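Local coordinates for nitrogenase molybdenum-iron protein beta chain (Clostridium pasteurianum, PDB 4WES) that forms, with the alpha chain, the molybdenum-iron component of nitrogenase, which reduces dinitrogen to ammonia, and shares an [8Fe-7S] cluster with that chain, at residues T5-V10 with H378-N383; P25-Y30 with H52-L56; L161-G166 with L229-N234; T273-I277 with V425-G429. The contacts are given in a common frame with arbitrary orientation. Residues are numbered along the deposited sequence.

Starting at the N terminus, residues 5-10 pack on helix 374-383, so contact 1 closes a loop of 367 residues that takes in most of the chain. Within that span contact 2 joins helices 24-33 and 46-60 over a short excursion beside the [8Fe-7S] cluster, and contact 3 then ties the loop after helix 146-161 to the end of helix 226-231. Both lie inside contact 1 and follow one another in series. Contact 4, between helix 270-284 and the start of helix 426-448, opens after contact 3 and closes beyond residue 383, so it crosses contact 1. None touches another; contacts 1 and 3 lie on opposite sides of the chain's centre, their centres about 52 Å apart.

Contact 1. Residues T5-V10 with H378-N383; sequences TPKEIV and HQWIKN
Gln379 does most of the polar work here, using both ends of its amide. Gln379 NE2 donates to Pro6 O at 2.8 Å and, weakly, to Glu8 O at 3.0 Å, while Gln379 OE1 accepts from Val10 N at 3.3 Å in a nearly straight bond. One turn further on, Asn383 ND2 bridges the two segments, donating to Lys7 O at 2.8 Å and back to its own helix at Gln379 O, 2.9 Å. Residues 378-383 belong to helix 374-383; residues 5-10 are loop before strand 16-17 and curl round the Gln379 side chain (chi1 m, chi2 t), with Lys7 CA 5.5 Å from Gln379 CA. Two waters fill the margins: one links Thr5 OG1 (2.7 Å) to His378 ND1 (2.8 Å), the other lies within hydrogen-bonding distance of Val10 O (2.7 Å) and Gln379 OE1 (2.8 Å). Thr5 OG1 also bonds Tyr104 of the alpha chain; His378 NE2 hydrogen-bonds Glu402, with which Lys382 NZ forms a salt bridge. Packing completes the contact. Thr5 CG2 lies 3.8 Å from Gln379 CG, Ile9 CD1 is 3.9 Å from Trp380 CD1, and the extended Lys7 runs along the helix, its CE 3.6 Å from Lys382 O. Two carbonyls firmly and a third weakly, and one amide, of a segment without regular structure thus find partners in the side-chain amides of Gln379 and Asn383.

Contact 2. Residues P25-Y30 with H52-L56; sequences PVGAMY and HRTVL. With CLF (Fe(8)-S(7) cluster), chain H.
Two helices meet beside the [8Fe-7S] cluster, and each brings a residue of its pocket: Pro25 from helix 24-33 and His52 from helix 46-60. The axes of 25-30 and 52-56 cross at -64° and approach to 9.7 Å, with Val26 CA 5.1 Å from His52 CA and Tyr30 CA 7.9 Å from Leu56 CA. At the cluster end, His52 (chi1 m) places NE2 3.4 Å from CLF S4B, near the ring plane, and Pro25 CG is 3.7 Å from CLF S3B; Pro25 CB touches His52 ND1 at 3.5 Å. Away from the metal the interface is apolar. Val26 CG2 sits 3.7 Å from Val55 CG1 and 3.8 Å from Leu56 CG. Met29, chi1 and chi2 t and chi3 m, lays SD 3.9 Å from Leu56 CD1 and CE 3.7 Å from His52 CB, while Tyr30 CD1 meets Leu56 CD2 at 4.1 Å. Tyr82 of the alpha chain packs on Val26, Val55 and His52. With cluster ligands Cys23 and Cys48 close by, this crossed helix pair forms part of the P-cluster site of MoFe proteins.

Contact 3. Residues L161-G166 with L229-N234; sequences LSENTG and LKDTGN
Ser162 OG donates to Thr232 OG1 at 2.8 Å, and Thr232 OG1 donates to Leu229 O at 2.6 Å, a two-bond chain. Glu163 N gives a nearly straight bond to Lys230 O, 2.9 Å. At the far end Asn234 OD1 accepts from Thr165 N (2.9 Å) and Asn234 ND2 donates to Thr165 OG1 (3.0 Å) and Asp231 OD1 (2.9 Å). Asn164 OD1 accepts from Gly166 N (2.9 Å), an Asx turn, and a water donates to Asn164 OD1 (3.0 Å) and Asn234 OD1 (2.8 Å). Asn164 ND2 donates to Cys257 O, Ser162 O accepts from Lys256 NZ, and Asp231 OD2 from Asn169 ND2.

The non-helical 162-166 runs along 229-234, helical then 3-10, with CA pairs Ser162-Lys230 and Asn164-Gly233 4.2 Å apart. Gly233 permits this, since a CB would clash with Glu163 C. Leu161 CD1 meets Leu229 CD1 at 3.8 Å. Ser162 packs on helix 243-257, and the contact joins the exit of helix 146-161 to the link between helix 226-231 and strand 237-241.

Contact 4. Residues T273-I277 with V425-G429; sequences TDEFI and VGYKG
This is a buried helix-to-helix contact in which a single tyrosine from the start of helix 426-448 reaches across to helix 270-284. Only one CA pair sets the register, Thr273 with Gly426 at 5.4 Å, and the shared surface is small, 216 Å². Residues 273-277 are regular helix. On the other side Val425 is extended, Gly426 takes a positive phi (75°) with psi near 180°, and Tyr427 onward is helical. Tyr427, with chi1 m and chi2 -62°, turns its ring so that Thr273 CG2 lies over one face, 3.5 Å from the centroid of the Tyr427 ring and 13° off its normal, a CH-pi contact. Its hydroxyl, Tyr427 OH, donates to Asp274 OD1 at 2.6 Å. Ile277 CG1 closes in obliquely, 4.2 Å from Tyr427 CE2, and Thr273 OG1 rests 3.5 Å from Gly426 CA while bonding to Gly269 O. Helix 290-305 packs on the same ring through Ile292 and Leu299, and Trp519 of the alpha chain touches both Ile277 and Tyr427. Arg296 forms a salt bridge to Asp274 OD1, the same oxygen that accepts a hydrogen bond from the phenol, so the buried carboxylate has both a hydrogen bond and a cationic partner.

Contact 1. Residues T5-V10 with H378-N383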
loop_
_atom_site.group_PDB
_atom_site.type_symbol
_atom_site.label_atom_id
_atom_site.label_comp_id
_atom_site.label_asym_id
_atom_site.label_seq_id
_atom_site.Cartn_x
_atom_site.Cartn_y
_atom_site.Cartn_z
ATOM N N THR B 5 11.241 26.216 4.266
ATOM C CA THR B 5 12.045 25.519 5.251
ATOM C C THR B 5 13.507 25.456 4.789
ATOM O O THR B 5 13.788 24.792 3.790
ATOM C CB THR B 5 11.503 24.098 5.460
ATOM O OG1 THR B 5 10.142 24.224 5.858
ATOM C CG2 THR B 5 12.310 23.385 6.528
ATOM N N PRO B 6 14.421 26.140 5.494
ATOM C CA PRO B 6 15.795 26.137 4.999
ATOM C C PRO B 6 16.570 24.942 5.483
ATOM O O PRO B 6 16.200 24.286 6.458
ATOM C CB PRO B 6 16.382 27.409 5.596
ATOM C CG PRO B 6 15.574 27.755 6.776
ATOM C CD PRO B 6 14.241 27.010 6.670
ATOM N N LYS B 7 17.686 24.683 4.804
ATOM C CA LYS B 7 18.599 23.647 5.250
ATOM C C LYS B 7 19.311 24.024 6.553
ATOM O O LYS B 7 19.575 23.193 7.385
ATOM C CB LYS B 7 19.624 23.409 4.145
ATOM C CG LYS B 7 20.621 22.306 4.436
ATOM C CD LYS B 7 21.539 22.057 3.271
ATOM C CE LYS B 7 22.580 21.008 3.638
ATOM N NZ LYS B 7 23.547 20.792 2.539
ATOM N N GLU B 8 19.659 25.299 6.700
ATOM C CA GLU B 8 20.425 25.730 7.870
ATOM C C GLU B 8 19.563 25.672 9.133
ATOM O O GLU B 8 18.533 26.342 9.246
ATOM C CB GLU B 8 20.984 27.124 7.627
ATOM C CG GLU B 8 21.855 27.251 6.376
ATOM C CD GLU B 8 21.212 27.064 4.967
ATOM O OE1 GLU B 8 19.984 27.393 4.719
ATOM O OE2 GLU B 8 22.015 26.624 4.063
ATOM N N ILE B 9 19.971 24.833 10.059
ATOM C CA ILE B 9 19.137 24.463 11.187
ATOM C C ILE B 9 19.044 25.626 12.142
ATOM O O ILE B 9 20.045 26.309 12.421
ATOM C CB ILE B 9 19.650 23.189 11.882
ATOM C CG1 ILE B 9 19.342 21.915 11.047
ATOM C CG2 ILE B 9 19.029 23.043 13.257
ATOM C CD1 ILE B 9 20.247 20.751 11.399
ATOM N N VAL B 10 17.831 25.892 12.613
ATOM C CA VAL B 10 17.579 26.931 13.608
ATOM C C VAL B 10 17.096 26.240 14.851
ATOM O O VAL B 10 16.173 25.388 14.810
ATOM C CB VAL B 10 16.512 27.958 13.145
ATOM C CG1 VAL B 10 16.268 29.032 14.207
ATOM C CG2 VAL B 10 16.890 28.579 11.799
ATOM N N HIS B 378 12.148 18.000 9.158
ATOM C CA HIS B 378 12.439 18.335 7.769
ATOM C C HIS B 378 13.839 18.939 7.638
ATOM O O HIS B 378 14.613 18.568 6.746
ATOM C CB HIS B 378 11.357 19.233 7.202
ATOM C CG HIS B 378 11.459 19.394 5.725
ATOM N ND1 HIS B 378 10.723 20.335 5.057
ATOM C CD2 HIS B 378 12.180 18.718 4.791
ATOM C CE1 HIS B 378 11.005 20.247 3.768
ATOM N NE2 HIS B 378 11.872 19.252 3.582
ATOM N N GLN B 379 14.160 19.896 8.501
ATOM C CA GLN B 379 15.509 20.485 8.461
ATOM C C GLN B 379 16.583 19.417 8.610
ATOM O O GLN B 379 17.608 19.444 7.896
ATOM C CB GLN B 379 15.706 21.553 9.527
ATOM C CG GLN B 379 14.814 22.769 9.340
ATOM C CD GLN B 379 15.437 24.005 10.005
ATOM O OE1 GLN B 379 15.480 24.118 11.221
ATOM N NE2 GLN B 379 15.969 24.876 9.187
ATOM N N TRP B 380 16.404 18.489 9.540
ATOM C CA TRP B 380 17.393 17.434 9.713
ATOM C C TRP B 380 17.550 16.604 8.443
ATOM O O TRP B 380 18.679 16.281 8.058
ATOM C CB TRP B 380 17.020 16.535 10.888
ATOM C CG TRP B 380 16.879 17.243 12.187
ATOM C CD1 TRP B 380 17.286 18.524 12.517
ATOM C CD2 TRP B 380 16.277 16.711 13.352
ATOM N NE1 TRP B 380 16.948 18.807 13.817
ATOM C CE2 TRP B 380 16.316 17.710 14.343
ATOM C CE3 TRP B 380 15.694 15.476 13.650
ATOM C CZ2 TRP B 380 15.813 17.496 15.621
ATOM C CZ3 TRP B 380 15.194 15.271 14.907
ATOM C CH2 TRP B 380 15.265 16.271 15.875
ATOM N N ILE B 381 16.423 16.263 7.819
ATOM C CA ILE B 381 16.447 15.479 6.590
ATOM C C ILE B 381 17.205 16.187 5.485
ATOM O O ILE B 381 17.916 15.560 4.715
ATOM C CB ILE B 381 15.018 15.114 6.179
ATOM C CG1 ILE B 381 14.466 14.050 7.132
ATOM C CG2 ILE B 381 14.945 14.643 4.752
ATOM C CD1 ILE B 381 12.962 13.844 7.033
ATOM N N LYS B 382 17.067 17.517 5.423
ATOM C CA LYS B 382 17.812 18.263 4.412
ATOM C C LYS B 382 19.329 18.199 4.596
ATOM O O LYS B 382 20.087 18.419 3.640
ATOM C CB LYS B 382 17.383 19.732 4.402
ATOM C CG LYS B 382 15.970 19.953 3.905
ATOM C CD LYS B 382 15.576 21.412 4.038
ATOM C CE LYS B 382 14.230 21.646 3.405
ATOM N NZ LYS B 382 14.268 21.360 1.938
ATOM N N ASN B 383 19.758 17.946 5.829
ATOM C CA ASN B 383 21.178 17.795 6.125
ATOM C C ASN B 383 21.696 16.382 5.977
ATOM O O ASN B 383 22.843 16.200 5.571
ATOM C CB ASN B 383 21.475 18.365 7.501
ATOM C CG ASN B 383 21.445 19.876 7.491
ATOM O OD1 ASN B 383 22.461 20.499 7.224
ATOM N ND2 ASN B 383 20.294 20.464 7.755
HETATM O O HOH W 1 9.212 21.897 6.831
HETATM O O HOH W 2 13.966 25.004 13.351
#

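Contact 2. Residues P25-Y30 with H52-L56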
loop_
_atom_site.group_PDB
_atom_site.type_symbol
_atom_site.label_atom_id
_atom_site.label_comp_id
_atom_site.label_asym_id
_atom_site.label_seq_id
_atom_site.Cartn_x
_atom_site.Cartn_y
_atom_site.Cartn_z
ATOM N N PRO B 25 -7.781 18.157 25.096
ATOM C CA PRO B 25 -9.189 17.740 25.130
ATOM C C PRO B 25 -9.594 16.641 24.164
ATOM O O PRO B 25 -10.421 15.805 24.537
ATOM C CB PRO B 25 -9.941 19.048 24.928
ATOM C CG PRO B 25 -9.004 20.097 25.542
ATOM C CD PRO B 25 -7.653 19.642 25.074
ATOM N N VAL B 26 -9.079 16.622 22.931
ATOM C CA VAL B 26 -9.508 15.542 22.035
ATOM C C VAL B 26 -9.124 14.168 22.605
ATOM O O VAL B 26 -9.816 13.181 22.326
ATOM C CB VAL B 26 -9.001 15.709 20.591
ATOM C CG1 VAL B 26 -7.508 15.428 20.441
ATOM C CG2 VAL B 26 -9.818 14.848 19.640
ATOM N N GLY B 27 -8.025 14.086 23.340
ATOM C CA GLY B 27 -7.672 12.814 23.963
ATOM C C GLY B 27 -8.690 12.375 24.992
ATOM O O GLY B 27 -8.988 11.195 25.106
ATOM N N ALA B 28 -9.178 13.318 25.775
ATOM C CA ALA B 28 -10.247 13.042 26.734
ATOM C C ALA B 28 -11.550 12.691 26.027
ATOM O O ALA B 28 -12.304 11.814 26.507
ATOM C CB ALA B 28 -10.445 14.242 27.660
ATOM N N MET B 29 -11.860 13.373 24.915
ATOM C CA MET B 29 -13.045 13.075 24.136
ATOM C C MET B 29 -12.977 11.636 23.599
ATOM O O MET B 29 -13.972 10.897 23.667
ATOM C CB MET B 29 -13.163 14.113 23.013
ATOM C CG MET B 29 -14.409 13.985 22.181
ATOM S SD MET B 29 -14.565 15.224 20.882
ATOM C CE MET B 29 -14.844 16.706 21.862
ATOM N N TYR B 30 -11.828 11.245 23.063
ATOM C CA TYR B 30 -11.623 9.911 22.573
ATOM C C TYR B 30 -11.805 8.869 23.682
ATOM O O TYR B 30 -12.506 7.874 23.505
ATOM C CB TYR B 30 -10.227 9.827 21.937
ATOM C CG TYR B 30 -9.893 8.471 21.367
ATOM C CD1 TYR B 30 -10.460 8.046 20.184
ATOM C CD2 TYR B 30 -9.024 7.589 22.014
ATOM C CE1 TYR B 30 -10.195 6.795 19.672
ATOM C CE2 TYR B 30 -8.726 6.358 21.500
ATOM C CZ TYR B 30 -9.311 5.943 20.321
ATOM O OH TYR B 30 -9.102 4.696 19.786
ATOM N N HIS B 52 -12.414 19.469 17.883
ATOM C CA HIS B 52 -12.012 18.145 18.429
ATOM C C HIS B 52 -12.885 17.039 17.868
ATOM O O HIS B 52 -12.388 15.973 17.480
ATOM C CB HIS B 52 -12.007 18.214 19.967
ATOM C CG HIS B 52 -11.085 19.291 20.463
ATOM N ND1 HIS B 52 -11.130 19.741 21.756
ATOM C CD2 HIS B 52 -10.196 20.064 19.795
ATOM C CE1 HIS B 52 -10.283 20.742 21.871
ATOM N NE2 HIS B 52 -9.707 20.964 20.697
ATOM N N ARG B 53 -14.187 17.278 17.799
ATOM C CA ARG B 53 -15.073 16.354 17.090
ATOM C C ARG B 53 -14.637 16.167 15.657
ATOM O O ARG B 53 -14.662 15.077 15.095
ATOM C CB ARG B 53 -16.517 16.895 17.103
ATOM C CG ARG B 53 -17.164 16.871 18.492
ATOM C CD ARG B 53 -18.539 17.509 18.442
ATOM N NE ARG B 53 -19.424 16.683 17.617
ATOM C CZ ARG B 53 -20.470 17.112 16.936
ATOM N NH1 ARG B 53 -20.879 18.357 17.019
ATOM N NH2 ARG B 53 -21.117 16.254 16.158
ATOM N N THR B 54 -14.255 17.280 15.013
ATOM C CA THR B 54 -13.889 17.261 13.604
ATOM C C THR B 54 -12.704 16.392 13.320
ATOM O O THR B 54 -12.695 15.631 12.330
ATOM C CB THR B 54 -13.681 18.711 13.099
ATOM O OG1 THR B 54 -14.956 19.376 13.099
ATOM C CG2 THR B 54 -13.090 18.767 11.718
ATOM N N VAL B 55 -11.642 16.505 14.126
ATOM C CA VAL B 55 -10.440 15.724 13.821
ATOM C C VAL B 55 -10.754 14.225 13.939
ATOM O O VAL B 55 -10.245 13.416 13.177
ATOM C CB VAL B 55 -9.220 16.164 14.647
ATOM C CG1 VAL B 55 -9.378 15.821 16.106
ATOM C CG2 VAL B 55 -7.942 15.563 14.086
ATOM N N LEU B 56 -11.573 13.847 14.924
ATOM C CA LEU B 56 -11.963 12.448 15.049
ATOM C C LEU B 56 -12.729 11.964 13.815
ATOM O O LEU B 56 -12.465 10.844 13.345
ATOM C CB LEU B 56 -12.768 12.254 16.321
ATOM C CG LEU B 56 -11.986 12.437 17.635
ATOM C CD1 LEU B 56 -12.929 12.403 18.827
ATOM C CD2 LEU B 56 -10.898 11.374 17.798
HETATM FE FE1 CLF H . -10.724 28.963 22.318
HETATM FE FE2 CLF H . -11.100 26.690 21.353
HETATM FE FE3 CLF H . -11.448 28.826 19.634
HETATM FE FE4 CLF H . -9.009 28.070 20.548
HETATM S S1 CLF H . -9.149 27.234 22.781
HETATM S S2A CLF H . -12.773 28.257 21.451
HETATM S S4A CLF H . -10.369 26.867 19.172
HETATM S S3A CLF H . -9.838 30.231 20.572
HETATM FE FE5 CLF H . -6.660 25.587 21.010
HETATM FE FE6 CLF H . -6.855 25.213 24.601
HETATM FE FE7 CLF H . -7.091 23.375 22.569
HETATM FE FE8 CLF H . -9.319 24.879 22.682
HETATM S S2B CLF H . -5.475 24.997 22.783
HETATM S S3B CLF H . -8.509 23.610 24.386
HETATM S S4B CLF H . -8.342 24.053 20.750
#

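Contact 3. Residues L161-G166 with L229-N234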
loop_
_atom_site.group_PDB
_atom_site.type_symbol
_atom_site.label_atom_id
_atom_site.label_comp_id
_atom_site.label_asym_id
_atom_site.label_seq_id
_atom_site.Cartn_x
_atom_site.Cartn_y
_atom_site.Cartn_z
ATOM N N LEU B 161 -15.807 6.143 39.234
ATOM C CA LEU B 161 -16.513 4.880 39.057
ATOM C C LEU B 161 -15.919 3.655 39.768
ATOM O O LEU B 161 -16.658 2.828 40.290
ATOM C CB LEU B 161 -16.684 4.590 37.569
ATOM C CG LEU B 161 -17.428 5.657 36.801
ATOM C CD1 LEU B 161 -17.543 5.241 35.350
ATOM C CD2 LEU B 161 -18.796 6.002 37.381
ATOM N N SER B 162 -14.597 3.499 39.732
ATOM C CA SER B 162 -14.022 2.233 40.184
ATOM C C SER B 162 -14.316 1.996 41.661
ATOM O O SER B 162 -14.103 2.887 42.478
ATOM C CB SER B 162 -12.519 2.234 40.005
ATOM O OG SER B 162 -12.159 2.458 38.637
ATOM N N GLU B 163 -14.746 0.787 41.991
ATOM C CA GLU B 163 -15.024 0.470 43.410
ATOM C C GLU B 163 -14.673 -0.963 43.736
ATOM O O GLU B 163 -15.019 -1.890 42.968
ATOM C CB GLU B 163 -16.472 0.763 43.787
ATOM C CG GLU B 163 -16.804 0.306 45.206
ATOM C CD GLU B 163 -18.162 0.758 45.718
ATOM O OE1 GLU B 163 -18.985 1.233 44.907
ATOM O OE2 GLU B 163 -18.404 0.623 46.940
ATOM N N ASN B 164 -13.942 -1.143 44.829
ATOM C CA ASN B 164 -13.644 -2.459 45.368
ATOM C C ASN B 164 -14.737 -2.785 46.373
ATOM O O ASN B 164 -14.843 -2.122 47.385
ATOM C CB ASN B 164 -12.289 -2.417 46.036
ATOM C CG ASN B 164 -11.855 -3.772 46.568
ATOM O OD1 ASN B 164 -12.672 -4.614 46.976
ATOM N ND2 ASN B 164 -10.539 -3.984 46.574
ATOM N N THR B 165 -15.580 -3.739 46.025
ATOM C CA THR B 165 -16.702 -4.123 46.877
ATOM C C THR B 165 -16.419 -5.419 47.621
ATOM O O THR B 165 -17.310 -5.960 48.278
ATOM C CB THR B 165 -17.971 -4.322 46.064
ATOM O OG1 THR B 165 -17.747 -5.329 45.068
ATOM C CG2 THR B 165 -18.338 -3.049 45.367
ATOM N N GLY B 166 -15.205 -5.944 47.495
ATOM C CA GLY B 166 -14.823 -7.223 48.126
ATOM C C GLY B 166 -15.219 -8.448 47.302
ATOM O O GLY B 166 -14.857 -9.562 47.636
ATOM N N LEU B 229 -16.880 -0.675 34.353
ATOM C CA LEU B 229 -15.978 0.366 34.876
ATOM C C LEU B 229 -16.010 0.401 36.413
ATOM O O LEU B 229 -14.978 0.507 37.075
ATOM C CB LEU B 229 -16.353 1.721 34.313
ATOM C CG LEU B 229 -16.208 1.837 32.804
ATOM C CD1 LEU B 229 -16.743 3.153 32.300
ATOM C CD2 LEU B 229 -14.756 1.678 32.398
ATOM N N LYS B 230 -17.186 0.269 37.008
ATOM C CA LYS B 230 -17.246 0.149 38.469
ATOM C C LYS B 230 -16.466 -1.076 38.960
ATOM O O LYS B 230 -15.694 -1.003 39.931
ATOM C CB LYS B 230 -18.696 0.078 38.964
ATOM C CG LYS B 230 -19.481 1.356 38.743
ATOM C CD LYS B 230 -20.918 1.188 39.195
ATOM C CE LYS B 230 -21.729 2.438 38.950
ATOM N NZ LYS B 230 -23.158 2.270 39.335
ATOM N N ASP B 231 -16.647 -2.185 38.260
ATOM C CA ASP B 231 -16.089 -3.458 38.662
ATOM C C ASP B 231 -14.571 -3.552 38.513
ATOM O O ASP B 231 -13.959 -4.504 39.022
ATOM C CB ASP B 231 -16.766 -4.584 37.880
ATOM C CG ASP B 231 -16.620 -5.953 38.556
ATOM O OD1 ASP B 231 -16.894 -6.063 39.789
ATOM O OD2 ASP B 231 -16.284 -6.924 37.846
ATOM N N THR B 232 -13.959 -2.554 37.861
ATOM C CA THR B 232 -12.489 -2.527 37.776
ATOM C C THR B 232 -11.796 -2.513 39.142
ATOM O O THR B 232 -10.657 -2.965 39.273
ATOM C CB THR B 232 -11.968 -1.317 36.977
ATOM O OG1 THR B 232 -12.444 -0.098 37.546
ATOM C CG2 THR B 232 -12.386 -1.417 35.536
ATOM N N GLY B 233 -12.504 -2.038 40.170
ATOM C CA GLY B 233 -11.947 -2.073 41.510
ATOM C C GLY B 233 -11.870 -3.458 42.136
ATOM O O GLY B 233 -11.241 -3.632 43.192
ATOM N N ASN B 234 -12.528 -4.438 41.509
ATOM C CA ASN B 234 -12.570 -5.828 42.004
ATOM C C ASN B 234 -11.627 -6.769 41.278
ATOM O O ASN B 234 -11.620 -7.953 41.530
ATOM C CB ASN B 234 -13.991 -6.348 41.892
ATOM C CG ASN B 234 -14.907 -5.736 42.926
ATOM O OD1 ASN B 234 -14.532 -5.594 44.112
ATOM N ND2 ASN B 234 -16.126 -5.384 42.513
HETATM O O HOH W 3 -12.536 -7.118 45.378
#

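Contact 4. Residues T273-I277 with V425-G429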
loop_
_atom_site.group_PDB
_atom_site.type_symbol
_atom_site.label_atom_id
_atom_site.label_comp_id
_atom_site.label_asym_id
_atom_site.label_seq_id
_atom_site.Cartn_x
_atom_site.Cartn_y
_atom_site.Cartn_z
ATOM N N THR B 273 5.565 -7.046 22.099
ATOM C CA THR B 273 4.463 -8.015 22.134
ATOM C C THR B 273 4.829 -9.193 23.038
ATOM O O THR B 273 4.001 -9.629 23.852
ATOM C CB THR B 273 4.042 -8.481 20.743
ATOM O OG1 THR B 273 3.688 -7.328 19.961
ATOM C CG2 THR B 273 2.844 -9.398 20.822
ATOM N N ASP B 274 6.045 -9.696 22.914
ATOM C CA ASP B 274 6.501 -10.775 23.785
ATOM C C ASP B 274 6.316 -10.396 25.246
ATOM O O ASP B 274 5.883 -11.218 26.064
ATOM C CB ASP B 274 7.986 -11.060 23.534
ATOM C CG ASP B 274 8.294 -11.850 22.267
ATOM O OD1 ASP B 274 7.357 -12.307 21.560
ATOM O OD2 ASP B 274 9.513 -11.986 21.991
ATOM N N GLU B 275 6.697 -9.165 25.614
ATOM C CA GLU B 275 6.597 -8.738 27.026
ATOM C C GLU B 275 5.144 -8.709 27.508
ATOM O O GLU B 275 4.836 -9.029 28.673
ATOM C CB GLU B 275 7.253 -7.377 27.202
ATOM C CG GLU B 275 8.775 -7.475 27.120
ATOM C CD GLU B 275 9.494 -6.224 26.615
ATOM O OE1 GLU B 275 8.900 -5.106 26.507
ATOM O OE2 GLU B 275 10.716 -6.380 26.293
ATOM N N PHE B 276 4.222 -8.321 26.646
ATOM C CA PHE B 276 2.793 -8.345 26.949
ATOM C C PHE B 276 2.306 -9.772 27.143
ATOM O O PHE B 276 1.644 -10.052 28.143
ATOM C CB PHE B 276 2.041 -7.617 25.796
ATOM C CG PHE B 276 0.559 -7.788 25.811
ATOM C CD1 PHE B 276 -0.219 -7.129 26.747
ATOM C CD2 PHE B 276 -0.064 -8.586 24.891
ATOM C CE1 PHE B 276 -1.604 -7.288 26.747
ATOM C CE2 PHE B 276 -1.439 -8.748 24.885
ATOM C CZ PHE B 276 -2.208 -8.110 25.830
ATOM N N ILE B 277 2.604 -10.670 26.212
ATOM C CA ILE B 277 2.165 -12.060 26.335
ATOM C C ILE B 277 2.767 -12.694 27.601
ATOM O O ILE B 277 2.073 -13.401 28.359
ATOM C CB ILE B 277 2.557 -12.857 25.086
ATOM C CG1 ILE B 277 1.828 -12.332 23.854
ATOM C CG2 ILE B 277 2.300 -14.352 25.251
ATOM C CD1 ILE B 277 0.325 -12.410 23.900
ATOM N N VAL B 425 -0.627 -3.206 16.706
ATOM C CA VAL B 425 -0.136 -3.944 17.854
ATOM C C VAL B 425 -0.181 -5.453 17.635
ATOM O O VAL B 425 -0.868 -5.965 16.740
ATOM C CB VAL B 425 -0.933 -3.585 19.127
ATOM C CG1 VAL B 425 -0.781 -2.121 19.457
ATOM C CG2 VAL B 425 -2.405 -4.010 19.033
ATOM N N GLY B 426 0.519 -6.163 18.500
ATOM C CA GLY B 426 0.551 -7.608 18.446
ATOM C C GLY B 426 1.408 -8.155 17.326
ATOM O O GLY B 426 2.001 -7.418 16.538
ATOM N N TYR B 427 1.509 -9.481 17.247
ATOM C CA TYR B 427 2.215 -10.091 16.133
ATOM C C TYR B 427 1.487 -9.808 14.830
ATOM O O TYR B 427 2.142 -9.550 13.802
ATOM C CB TYR B 427 2.398 -11.597 16.373
ATOM C CG TYR B 427 3.040 -11.901 17.705
ATOM C CD1 TYR B 427 4.321 -11.458 18.019
ATOM C CD2 TYR B 427 2.381 -12.653 18.672
ATOM C CE1 TYR B 427 4.920 -11.720 19.252
ATOM C CE2 TYR B 427 2.957 -12.918 19.891
ATOM C CZ TYR B 427 4.228 -12.460 20.185
ATOM O OH TYR B 427 4.776 -12.723 21.411
ATOM N N LYS B 428 0.163 -9.809 14.859
ATOM C CA LYS B 428 -0.643 -9.514 13.687
ATOM C C LYS B 428 -0.370 -8.105 13.141
ATOM O O LYS B 428 -0.205 -7.883 11.936
ATOM C CB LYS B 428 -2.121 -9.646 14.063
ATOM C CG LYS B 428 -3.140 -9.354 12.985
ATOM C CD LYS B 428 -4.620 -9.544 13.352
ATOM C CE LYS B 428 -5.471 -9.057 12.172
ATOM N NZ LYS B 428 -6.931 -8.897 12.449
ATOM N N GLY B 429 -0.346 -7.133 14.039
ATOM C CA GLY B 429 -0.077 -5.760 13.655
ATOM C C GLY B 429 1.345 -5.576 13.167
ATOM O O GLY B 429 1.607 -4.811 12.225
#